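Local atomic coordinates of DinB-like domain-containing protein (Enterococcus faecalis, PDB entry 3CEX), a protein that is of unknown function but belongs to the DinB superfamily of four-helix-bundle proteins, some of whose members are metal-dependent enzymes. Residues Arg20-Met28 with Val44-Ala52; Leu68-Phe78 with Leu106-Leu117. One frame throughout, in Å; residues are numbered along the deposited sequence.

From the N terminus, helix 8-25 turns into a connection carrying the short helix 30-33 and comes back as helix 44-62; contact 1 closes this first loop by setting the end of one helix against the start of the next. The chain then forms the short helices 68-71 and 74-78, and contact 2 closes a longer excursion when helix 104-124 packs on them. The two contacts follow in series, neither enclosing nor crossing the other. They nevertheless meet in space: Ser-114 OG probably hydrogen-bonds to Ala-52 O, and Trp-49 packs on Trp-69. Contact 1 lies within the bundle, whereas contact 2 fastens a short helical cover to its flank.

Contact 1: residues Arg20-Met28 with Val44-Ala52; sequences RFEETLAQM and VTWLMWHTA
Phe-21 and Met-48, a selenomethionine, reach across from helices 20-25 and 44-52, antiparallel at 155°, and lie alongside one another, pointing opposite ways. The selenium lies obliquely to the phenyl ring, 5.2 Å from its centroid, as a Met-aromatic contact. Selenium rests 3.7 Å from Leu-25 CD2, and the bend at the last torsion (chi3 86°) turns the methyl CE toward Glu-22, 3.2 Å from its OE2. A long, flexible, apolar chain suits this place because it can serve a ring, a leucine branch and a carboxylate oxygen at once. The other carboxylate oxygen of Glu-22 is hydrogen-bonded to Ser-108.

The far end of the Phe-21 ring reaches Thr-51, with CZ 3.4 Å from OG1. That hydroxyl is already engaged: at chi1 -62° it turns back along its own helix and donates to Leu-47 O at 2.8 Å, so threonine can present a small surface to the ring without an unsatisfied donor. Leu-47 O also takes the amide of Thr-51, from the opposite face of the carbonyl plane.

One turn away, the branched Val-44 touches both Thr-24 and Met-28. Its CG2 lies 3.7 Å from Met-28 SE, and CG1 is 4.1 Å from Thr-24 CG2. A type I turn from Leu-25 brings Met-28, also a selenomethionine, against the valine.

Around this buried antiparallel helix pair, in the core of the DinB-type four-helix bundle, helix 144-170 meets Phe-21 through Ser-159 and Thr-51 through Ala-155, while helix 104-124 supports Met-48 through Leu-111; Leu-47 also packs on Tyr-164 of the second subunit.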
loop_
_atom_site.group_PDB
_atom_site.type_symbol
_atom_site.label_atom_id
_atom_site.label_comp_id
_atom_site.label_asym_id
_atom_site.label_seq_id
_atom_site.Cartn_x
_atom_site.Cartn_y
_atom_site.Cartn_z
ATOM N N ARG A 20 3.535 7.631 -6.371
ATOM C CA ARG A 20 2.748 8.307 -5.335
ATOM C C ARG A 20 3.615 9.167 -4.390
ATOM O O ARG A 20 3.254 10.271 -4.077
ATOM C CB ARG A 20 1.964 7.287 -4.524
ATOM C CG ARG A 20 1.110 7.861 -3.385
ATOM C CD ARG A 20 0.180 6.819 -2.806
ATOM N NE ARG A 20 -0.782 6.372 -3.808
ATOM C CZ ARG A 20 -0.837 5.148 -4.344
ATOM N NH1 ARG A 20 -0.019 4.182 -3.968
ATOM N NH2 ARG A 20 -1.756 4.886 -5.231
ATOM N N PHE A 21 4.747 8.639 -3.939
ATOM C CA PHE A 21 5.670 9.406 -3.106
ATOM C C PHE A 21 6.137 10.693 -3.849
ATOM O O PHE A 21 6.153 11.781 -3.267
ATOM C CB PHE A 21 6.884 8.549 -2.745
ATOM C CG PHE A 21 6.730 7.717 -1.498
ATOM C CD1 PHE A 21 6.591 8.317 -0.265
ATOM C CD2 PHE A 21 6.841 6.348 -1.543
ATOM C CE1 PHE A 21 6.466 7.549 0.900
ATOM C CE2 PHE A 21 6.730 5.615 -0.399
ATOM C CZ PHE A 21 6.542 6.239 0.827
ATOM N N GLU A 22 6.527 10.564 -5.117
ATOM C CA GLU A 22 6.940 11.731 -5.887
ATOM C C GLU A 22 5.813 12.782 -6.079
ATOM O O GLU A 22 6.079 13.968 -5.972
ATOM C CB GLU A 22 7.533 11.316 -7.242
ATOM C CG GLU A 22 8.893 10.619 -7.184
ATOM C CD GLU A 22 10.008 11.360 -6.381
ATOM O OE1 GLU A 22 10.128 12.599 -6.448
ATOM O OE2 GLU A 22 10.767 10.666 -5.674
ATOM N N GLU A 23 4.579 12.366 -6.352
ATOM C CA GLU A 23 3.463 13.301 -6.517
ATOM C C GLU A 23 3.160 14.032 -5.214
ATOM O O GLU A 23 2.786 15.196 -5.229
ATOM C CB GLU A 23 2.170 12.594 -6.953
ATOM C CG GLU A 23 2.235 11.937 -8.295
ATOM C CD GLU A 23 1.047 10.998 -8.617
ATOM O OE1 GLU A 23 0.333 10.515 -7.684
ATOM O OE2 GLU A 23 0.844 10.744 -9.825
ATOM N N THR A 24 3.276 13.335 -4.092
ATOM C CA THR A 24 3.076 13.949 -2.788
ATOM C C THR A 24 4.178 14.974 -2.455
ATOM O O THR A 24 3.881 16.116 -2.113
ATOM C CB THR A 24 2.909 12.841 -1.690
ATOM O OG1 THR A 24 1.546 12.432 -1.670
ATOM C CG2 THR A 24 3.284 13.320 -0.319
ATOM N N LEU A 25 5.437 14.562 -2.589
ATOM C CA LEU A 25 6.580 15.430 -2.341
ATOM C C LEU A 25 6.569 16.706 -3.186
ATOM O O LEU A 25 6.919 17.748 -2.693
ATOM C CB LEU A 25 7.890 14.679 -2.585
ATOM C CG LEU A 25 9.151 15.337 -2.051
ATOM C CD1 LEU A 25 9.121 15.473 -0.510
ATOM C CD2 LEU A 25 10.359 14.490 -2.522
ATOM N N ALA A 26 6.161 16.595 -4.445
ATOM C CA ALA A 26 6.047 17.731 -5.348
ATOM C C ALA A 26 5.106 18.818 -4.813
ATOM O O ALA A 26 5.216 19.957 -5.236
ATOM C CB ALA A 26 5.594 17.291 -6.795
ATOM N N GLN A 27 4.179 18.489 -3.908
ATOM C CA GLN A 27 3.260 19.512 -3.380
ATOM C C GLN A 27 3.805 20.219 -2.161
ATOM O O GLN A 27 3.151 21.128 -1.658
ATOM C CB GLN A 27 1.890 18.914 -3.058
ATOM C CG GLN A 27 1.215 18.307 -4.290
ATOM C CD GLN A 27 -0.065 17.594 -3.942
ATOM O OE1 GLN A 27 -1.033 18.218 -3.450
ATOM N NE2 GLN A 27 -0.091 16.275 -4.183
HETATM N N MSE A 28 4.990 19.843 -1.684
HETATM C CA MSE A 28 5.459 20.342 -0.397
HETATM C C MSE A 28 6.771 21.092 -0.510
HETATM O O MSE A 28 7.576 20.787 -1.363
HETATM C CB MSE A 28 5.658 19.161 0.574
HETATM C CG MSE A 28 4.421 18.308 0.642
HETATM SE SE MSE A 28 4.602 16.699 1.713
HETATM C CE MSE A 28 4.095 17.395 3.511
ATOM N N VAL A 44 6.569 13.094 5.889
ATOM C CA VAL A 44 6.802 12.571 4.531
ATOM C C VAL A 44 8.287 12.285 4.329
ATOM O O VAL A 44 8.638 11.267 3.756
ATOM C CB VAL A 44 6.225 13.496 3.430
ATOM C CG1 VAL A 44 6.634 13.045 2.019
ATOM C CG2 VAL A 44 4.709 13.533 3.543
ATOM N N THR A 45 9.158 13.130 4.857
ATOM C CA THR A 45 10.604 12.864 4.780
ATOM C C THR A 45 10.944 11.519 5.440
ATOM O O THR A 45 11.637 10.681 4.826
ATOM C CB THR A 45 11.437 13.953 5.438
ATOM O OG1 THR A 45 11.331 15.159 4.687
ATOM C CG2 THR A 45 12.932 13.540 5.510
ATOM N N TRP A 46 10.433 11.280 6.652
ATOM C CA TRP A 46 10.689 9.970 7.319
ATOM C C TRP A 46 10.158 8.786 6.495
ATOM O O TRP A 46 10.835 7.776 6.332
ATOM C CB TRP A 46 10.085 9.939 8.715
ATOM C CG TRP A 46 10.509 8.729 9.553
ATOM C CD1 TRP A 46 11.476 8.719 10.516
ATOM C CD2 TRP A 46 9.995 7.383 9.492
ATOM N NE1 TRP A 46 11.595 7.480 11.059
ATOM C CE2 TRP A 46 10.710 6.626 10.451
ATOM C CE3 TRP A 46 8.999 6.746 8.734
ATOM C CZ2 TRP A 46 10.459 5.253 10.682
ATOM C CZ3 TRP A 46 8.761 5.370 8.946
ATOM C CH2 TRP A 46 9.499 4.642 9.903
ATOM N N LEU A 47 8.928 8.926 5.982
ATOM C CA LEU A 47 8.282 7.852 5.203
ATOM C C LEU A 47 9.043 7.499 3.934
ATOM O O LEU A 47 9.215 6.325 3.609
ATOM C CB LEU A 47 6.833 8.242 4.859
ATOM C CG LEU A 47 5.923 8.235 6.086
ATOM C CD1 LEU A 47 4.623 8.998 5.847
ATOM C CD2 LEU A 47 5.627 6.745 6.513
HETATM N N MSE A 48 9.492 8.512 3.209
HETATM C CA MSE A 48 10.267 8.282 1.972
HETATM C C MSE A 48 11.655 7.749 2.254
HETATM O O MSE A 48 12.095 6.853 1.597
HETATM C CB MSE A 48 10.406 9.569 1.170
HETATM C CG MSE A 48 9.298 9.803 0.305
HETATM SE SE MSE A 48 9.512 11.275 -0.948
HETATM C CE MSE A 48 10.408 10.539 -2.475
ATOM N N TRP A 49 12.344 8.308 3.238
ATOM C CA TRP A 49 13.647 7.779 3.644
ATOM C C TRP A 49 13.506 6.328 4.111
ATOM O O TRP A 49 14.275 5.442 3.707
ATOM C CB TRP A 49 14.210 8.625 4.784
ATOM C CG TRP A 49 15.339 7.967 5.477
ATOM C CD1 TRP A 49 16.642 7.941 5.062
ATOM C CD2 TRP A 49 15.295 7.213 6.705
ATOM N NE1 TRP A 49 17.384 7.242 5.946
ATOM C CE2 TRP A 49 16.590 6.785 6.962
ATOM C CE3 TRP A 49 14.271 6.869 7.605
ATOM C CZ2 TRP A 49 16.922 6.038 8.102
ATOM C CZ3 TRP A 49 14.577 6.141 8.700
ATOM C CH2 TRP A 49 15.898 5.715 8.950
ATOM N N HIS A 50 12.489 6.071 4.943
ATOM C CA HIS A 50 12.295 4.727 5.471
ATOM C C HIS A 50 11.990 3.709 4.384
ATOM O O HIS A 50 12.506 2.618 4.429
ATOM C CB HIS A 50 11.187 4.652 6.513
ATOM C CG HIS A 50 10.707 3.252 6.762
ATOM N ND1 HIS A 50 11.350 2.393 7.620
ATOM C CD2 HIS A 50 9.673 2.551 6.231
ATOM C CE1 HIS A 50 10.723 1.228 7.627
ATOM N NE2 HIS A 50 9.709 1.291 6.784
ATOM N N THR A 51 11.141 4.077 3.425
ATOM C CA THR A 51 10.815 3.198 2.305
ATOM C C THR A 51 12.069 2.903 1.482
ATOM O O THR A 51 12.320 1.751 1.166
ATOM C CB THR A 51 9.687 3.792 1.458
ATOM O OG1 THR A 51 8.525 3.905 2.308
ATOM C CG2 THR A 51 9.352 2.905 0.195
ATOM N N ALA A 52 12.843 3.929 1.131
ATOM C CA ALA A 52 14.091 3.726 0.390
ATOM C C ALA A 52 15.042 2.864 1.221
ATOM O O ALA A 52 15.672 1.945 0.691
ATOM C CB ALA A 52 14.730 5.048 0.035
#

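Contact 2: residues Leu68-Phe78 with Leu106-Leu117; sequences LWLSQHWTEKF and LLSDYLAASVAL
Trp-74 and Gln-72, which both touch the Ala-113 methyl, are joined by a hydrogen bond from NE1 of Trp-74 to OE1 of Gln-72 (2.8 Å). The indole nitrogen meets an in-plane lone pair of the amide, although the bond is bent at 145°. It ties down the polar edge of an indole that otherwise acts as a knob, set in a hole formed by Leu-106, Asp-109, Tyr-110 and Ala-113. Tyr-110 covers one indole face, its CB standing 4.1 Å from the centroid of the six-membered ring, a CH-pi contact. Leu-106 CD1 meets the edge near Trp-74 CZ3, and the small Ala-113 methyl forms one wall of the hole, near Trp-74 CZ2.

Leu-106 also serves Phe-78: its CD2 sits over the centre of the phenyl ring, 3.5 Å from the centroid. Chi1 (-175°) sends the branch point across to the other segment, and the rotation about CB-CG sets CD1 at the indole and CD2 over the phenyl ring.

Tyr-110 completes an aromatic cluster with Trp-69, Trp-74 and Phe-78, meeting each ring obliquely. Its hydroxyl hydrogen-bonds to Asp-56, whose carboxylate also accepts the backbone N-H groups of Leu-68 and Trp-69. At the other end, Leu-68 CD1 lies 4.2 Å from Leu-117 CD2.

Helix 74-78 runs antiparallel to segment 106-117 (164°), part of helix 104-124; helix 44-62 meets Tyr-110 through Ala-52 and Arg-53, and helix 8-25 packs against Leu-111.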
loop_
_atom_site.group_PDB
_atom_site.type_symbol
_atom_site.label_atom_id
_atom_site.label_comp_id
_atom_site.label_asym_id
_atom_site.label_seq_id
_atom_site.Cartn_x
_atom_site.Cartn_y
_atom_site.Cartn_z
ATOM N N LEU A 68 23.183 0.253 -0.288
ATOM C CA LEU A 68 23.572 1.487 -0.978
ATOM C C LEU A 68 23.753 2.647 -0.013
ATOM O O LEU A 68 24.579 3.537 -0.262
ATOM C CB LEU A 68 22.529 1.883 -2.030
ATOM C CG LEU A 68 22.127 0.835 -3.055
ATOM C CD1 LEU A 68 20.960 1.382 -3.853
ATOM C CD2 LEU A 68 23.280 0.412 -3.957
ATOM N N TRP A 69 22.979 2.632 1.079
ATOM C CA TRP A 69 23.083 3.621 2.157
ATOM C C TRP A 69 24.550 3.904 2.490
ATOM O O TRP A 69 24.946 5.067 2.659
ATOM C CB TRP A 69 22.360 3.099 3.407
ATOM C CG TRP A 69 22.318 4.033 4.584
ATOM C CD1 TRP A 69 22.911 3.844 5.795
ATOM C CD2 TRP A 69 21.637 5.293 4.669
ATOM N NE1 TRP A 69 22.626 4.889 6.636
ATOM C CE2 TRP A 69 21.872 5.809 5.971
ATOM C CE3 TRP A 69 20.879 6.046 3.775
ATOM C CZ2 TRP A 69 21.345 7.027 6.405
ATOM C CZ3 TRP A 69 20.340 7.251 4.207
ATOM C CH2 TRP A 69 20.587 7.740 5.500
ATOM N N LEU A 70 25.314 2.814 2.594
ATOM C CA LEU A 70 26.752 2.817 2.803
ATOM C C LEU A 70 27.555 2.802 1.492
ATOM O O LEU A 70 28.397 3.663 1.259
ATOM C CB LEU A 70 27.151 1.593 3.631
ATOM C CG LEU A 70 26.620 1.527 5.066
ATOM C CD1 LEU A 70 27.184 0.257 5.739
ATOM C CD2 LEU A 70 26.977 2.784 5.880
ATOM N N SER A 71 27.294 1.818 0.643
ATOM C CA SER A 71 28.096 1.615 -0.569
ATOM C C SER A 71 28.078 2.791 -1.567
ATOM O O SER A 71 29.057 3.024 -2.259
ATOM C CB SER A 71 27.679 0.324 -1.280
ATOM O OG SER A 71 26.572 0.543 -2.144
ATOM N N GLN A 72 26.974 3.520 -1.641
ATOM C CA GLN A 72 26.890 4.745 -2.469
ATOM C C GLN A 72 26.972 6.019 -1.610
ATOM O O GLN A 72 26.814 7.123 -2.109
ATOM C CB GLN A 72 25.607 4.756 -3.290
ATOM C CG GLN A 72 25.604 3.805 -4.468
ATOM C CD GLN A 72 24.291 3.785 -5.218
ATOM O OE1 GLN A 72 23.343 4.474 -4.869
ATOM N NE2 GLN A 72 24.223 2.960 -6.247
ATOM N N HIS A 73 27.215 5.856 -0.314
ATOM C CA HIS A 73 27.428 6.982 0.587
ATOM C C HIS A 73 26.233 7.916 0.773
ATOM O O HIS A 73 26.398 9.081 1.077
ATOM C CB HIS A 73 28.707 7.728 0.162
ATOM C CG HIS A 73 29.879 6.814 0.082
ATOM N ND1 HIS A 73 30.415 6.218 1.205
ATOM C CD2 HIS A 73 30.545 6.300 -0.979
ATOM C CE1 HIS A 73 31.398 5.417 0.840
ATOM N NE2 HIS A 73 31.496 5.448 -0.480
ATOM N N TRP A 74 25.027 7.376 0.674
ATOM C CA TRP A 74 23.848 8.181 1.002
ATOM C C TRP A 74 23.858 8.651 2.452
ATOM O O TRP A 74 23.408 9.747 2.750
ATOM C CB TRP A 74 22.554 7.435 0.688
ATOM C CG TRP A 74 22.379 7.115 -0.756
ATOM C CD1 TRP A 74 22.576 5.907 -1.351
ATOM C CD2 TRP A 74 21.991 8.011 -1.795
ATOM N NE1 TRP A 74 22.310 5.985 -2.685
ATOM C CE2 TRP A 74 21.954 7.270 -2.990
ATOM C CE3 TRP A 74 21.646 9.359 -1.831
ATOM C CZ2 TRP A 74 21.605 7.837 -4.211
ATOM C CZ3 TRP A 74 21.312 9.924 -3.045
ATOM C CH2 TRP A 74 21.289 9.165 -4.218
ATOM N N THR A 75 24.392 7.842 3.355
ATOM C CA THR A 75 24.480 8.252 4.755
ATOM C C THR A 75 25.173 9.611 4.957
ATOM O O THR A 75 24.759 10.382 5.795
ATOM C CB THR A 75 25.129 7.178 5.648
ATOM O OG1 THR A 75 25.000 7.588 7.015
ATOM C CG2 THR A 75 26.607 6.980 5.322
ATOM N N GLU A 76 26.217 9.894 4.184
ATOM C CA GLU A 76 26.916 11.203 4.240
ATOM C C GLU A 76 26.112 12.366 3.651
ATOM O O GLU A 76 26.233 13.486 4.103
ATOM C CB GLU A 76 28.260 11.130 3.519
ATOM C CG GLU A 76 29.291 10.228 4.205
ATOM C CD GLU A 76 29.305 8.809 3.666
ATOM O OE1 GLU A 76 28.277 8.353 3.126
ATOM O OE2 GLU A 76 30.347 8.136 3.791
ATOM N N LYS A 77 25.277 12.097 2.655
ATOM C CA LYS A 77 24.411 13.129 2.058
ATOM C C LYS A 77 23.284 13.526 2.981
ATOM O O LYS A 77 22.903 14.694 3.044
ATOM C CB LYS A 77 23.788 12.627 0.761
ATOM C CG LYS A 77 24.775 12.155 -0.300
ATOM C CD LYS A 77 25.782 13.190 -0.630
ATOM C CE LYS A 77 25.184 14.409 -1.271
ATOM N NZ LYS A 77 26.331 15.233 -1.779
ATOM N N PHE A 78 22.733 12.526 3.677
ATOM C CA PHE A 78 21.642 12.729 4.600
ATOM C C PHE A 78 22.161 13.379 5.888
ATOM O O PHE A 78 21.489 14.240 6.458
ATOM C CB PHE A 78 20.925 11.399 4.884
ATOM C CG PHE A 78 19.860 11.061 3.884
ATOM C CD1 PHE A 78 20.164 10.401 2.711
ATOM C CD2 PHE A 78 18.542 11.400 4.129
ATOM C CE1 PHE A 78 19.161 10.079 1.805
ATOM C CE2 PHE A 78 17.556 11.101 3.220
ATOM C CZ PHE A 78 17.860 10.434 2.066
ATOM N N LEU A 106 17.158 14.974 -2.468
ATOM C CA LEU A 106 17.863 13.840 -1.869
ATOM C C LEU A 106 16.957 12.631 -1.650
ATOM O O LEU A 106 17.351 11.480 -1.885
ATOM C CB LEU A 106 18.510 14.247 -0.544
ATOM C CG LEU A 106 19.364 13.179 0.124
ATOM C CD1 LEU A 106 20.460 12.702 -0.791
ATOM C CD2 LEU A 106 19.938 13.728 1.434
ATOM N N LEU A 107 15.738 12.905 -1.188
ATOM C CA LEU A 107 14.744 11.865 -0.959
ATOM C C LEU A 107 14.387 11.183 -2.268
ATOM O O LEU A 107 14.314 9.982 -2.315
ATOM C CB LEU A 107 13.468 12.460 -0.349
ATOM C CG LEU A 107 13.542 13.022 1.085
ATOM C CD1 LEU A 107 12.338 13.889 1.396
ATOM C CD2 LEU A 107 13.732 11.905 2.116
ATOM N N SER A 108 14.180 11.974 -3.325
ATOM C CA SER A 108 13.843 11.449 -4.627
ATOM C C SER A 108 14.951 10.569 -5.174
ATOM O O SER A 108 14.683 9.513 -5.789
ATOM C CB SER A 108 13.613 12.569 -5.627
ATOM O OG SER A 108 12.444 13.254 -5.323
ATOM N N ASP A 109 16.188 11.045 -5.015
ATOM C CA ASP A 109 17.369 10.337 -5.541
ATOM C C ASP A 109 17.625 9.008 -4.828
ATOM O O ASP A 109 17.901 7.963 -5.478
ATOM C CB ASP A 109 18.607 11.241 -5.469
ATOM C CG ASP A 109 18.552 12.409 -6.425
ATOM O OD1 ASP A 109 17.681 12.443 -7.331
ATOM O OD2 ASP A 109 19.405 13.315 -6.266
ATOM N N TYR A 110 17.518 9.003 -3.504
ATOM C CA TYR A 110 17.764 7.763 -2.777
ATOM C C TYR A 110 16.617 6.755 -3.019
ATOM O O TYR A 110 16.851 5.559 -3.214
ATOM C CB TYR A 110 17.989 8.030 -1.278
ATOM C CG TYR A 110 18.272 6.789 -0.444
ATOM C CD1 TYR A 110 19.107 5.767 -0.910
ATOM C CD2 TYR A 110 17.736 6.647 0.807
ATOM C CE1 TYR A 110 19.366 4.608 -0.111
ATOM C CE2 TYR A 110 17.987 5.521 1.583
ATOM C CZ TYR A 110 18.791 4.500 1.125
ATOM O OH TYR A 110 19.014 3.393 1.939
ATOM N N LEU A 111 15.379 7.233 -3.048
ATOM C CA LEU A 111 14.269 6.340 -3.385
ATOM C C LEU A 111 14.398 5.753 -4.803
ATOM O O LEU A 111 14.179 4.559 -5.004
ATOM C CB LEU A 111 12.904 7.037 -3.222
ATOM C CG LEU A 111 11.644 6.169 -3.387
ATOM C CD1 LEU A 111 11.637 4.995 -2.374
ATOM C CD2 LEU A 111 10.361 7.057 -3.176
ATOM N N ALA A 112 14.768 6.583 -5.769
ATOM C CA ALA A 112 14.962 6.107 -7.151
ATOM C C ALA A 112 16.052 5.036 -7.228
ATOM O O ALA A 112 15.902 4.037 -7.953
ATOM C CB ALA A 112 15.309 7.287 -8.108
ATOM N N ALA A 113 17.152 5.246 -6.489
ATOM C CA ALA A 113 18.214 4.256 -6.408
ATOM C C ALA A 113 17.712 2.967 -5.766
ATOM O O ALA A 113 18.055 1.880 -6.230
ATOM C CB ALA A 113 19.432 4.791 -5.658
ATOM N N SER A 114 16.955 3.064 -4.672
ATOM C CA SER A 114 16.471 1.839 -4.015
ATOM C C SER A 114 15.415 1.083 -4.825
ATOM O O SER A 114 15.379 -0.134 -4.800
ATOM C CB SER A 114 15.951 2.139 -2.614
ATOM O OG SER A 114 16.987 2.749 -1.878
ATOM N N VAL A 115 14.543 1.810 -5.519
ATOM C CA VAL A 115 13.585 1.182 -6.430
ATOM C C VAL A 115 14.303 0.483 -7.574
ATOM O O VAL A 115 13.951 -0.649 -7.908
ATOM C CB VAL A 115 12.530 2.212 -6.944
ATOM C CG1 VAL A 115 11.678 1.617 -8.077
ATOM C CG2 VAL A 115 11.649 2.660 -5.766
ATOM N N ALA A 116 15.317 1.124 -8.152
ATOM C CA ALA A 116 16.099 0.516 -9.237
ATOM C C ALA A 116 16.732 -0.805 -8.816
ATOM O O ALA A 116 16.674 -1.786 -9.548
ATOM C CB ALA A 116 17.204 1.462 -9.735
ATOM N N LEU A 117 17.375 -0.790 -7.662
ATOM C CA LEU A 117 17.981 -1.977 -7.075
ATOM C C LEU A 117 16.951 -3.108 -6.929
ATOM O O LEU A 117 17.214 -4.271 -7.287
ATOM C CB LEU A 117 18.560 -1.631 -5.693
ATOM C CG LEU A 117 19.242 -2.778 -4.926
ATOM C CD1 LEU A 117 20.634 -3.130 -5.529
ATOM C CD2 LEU A 117 19.341 -2.434 -3.410
#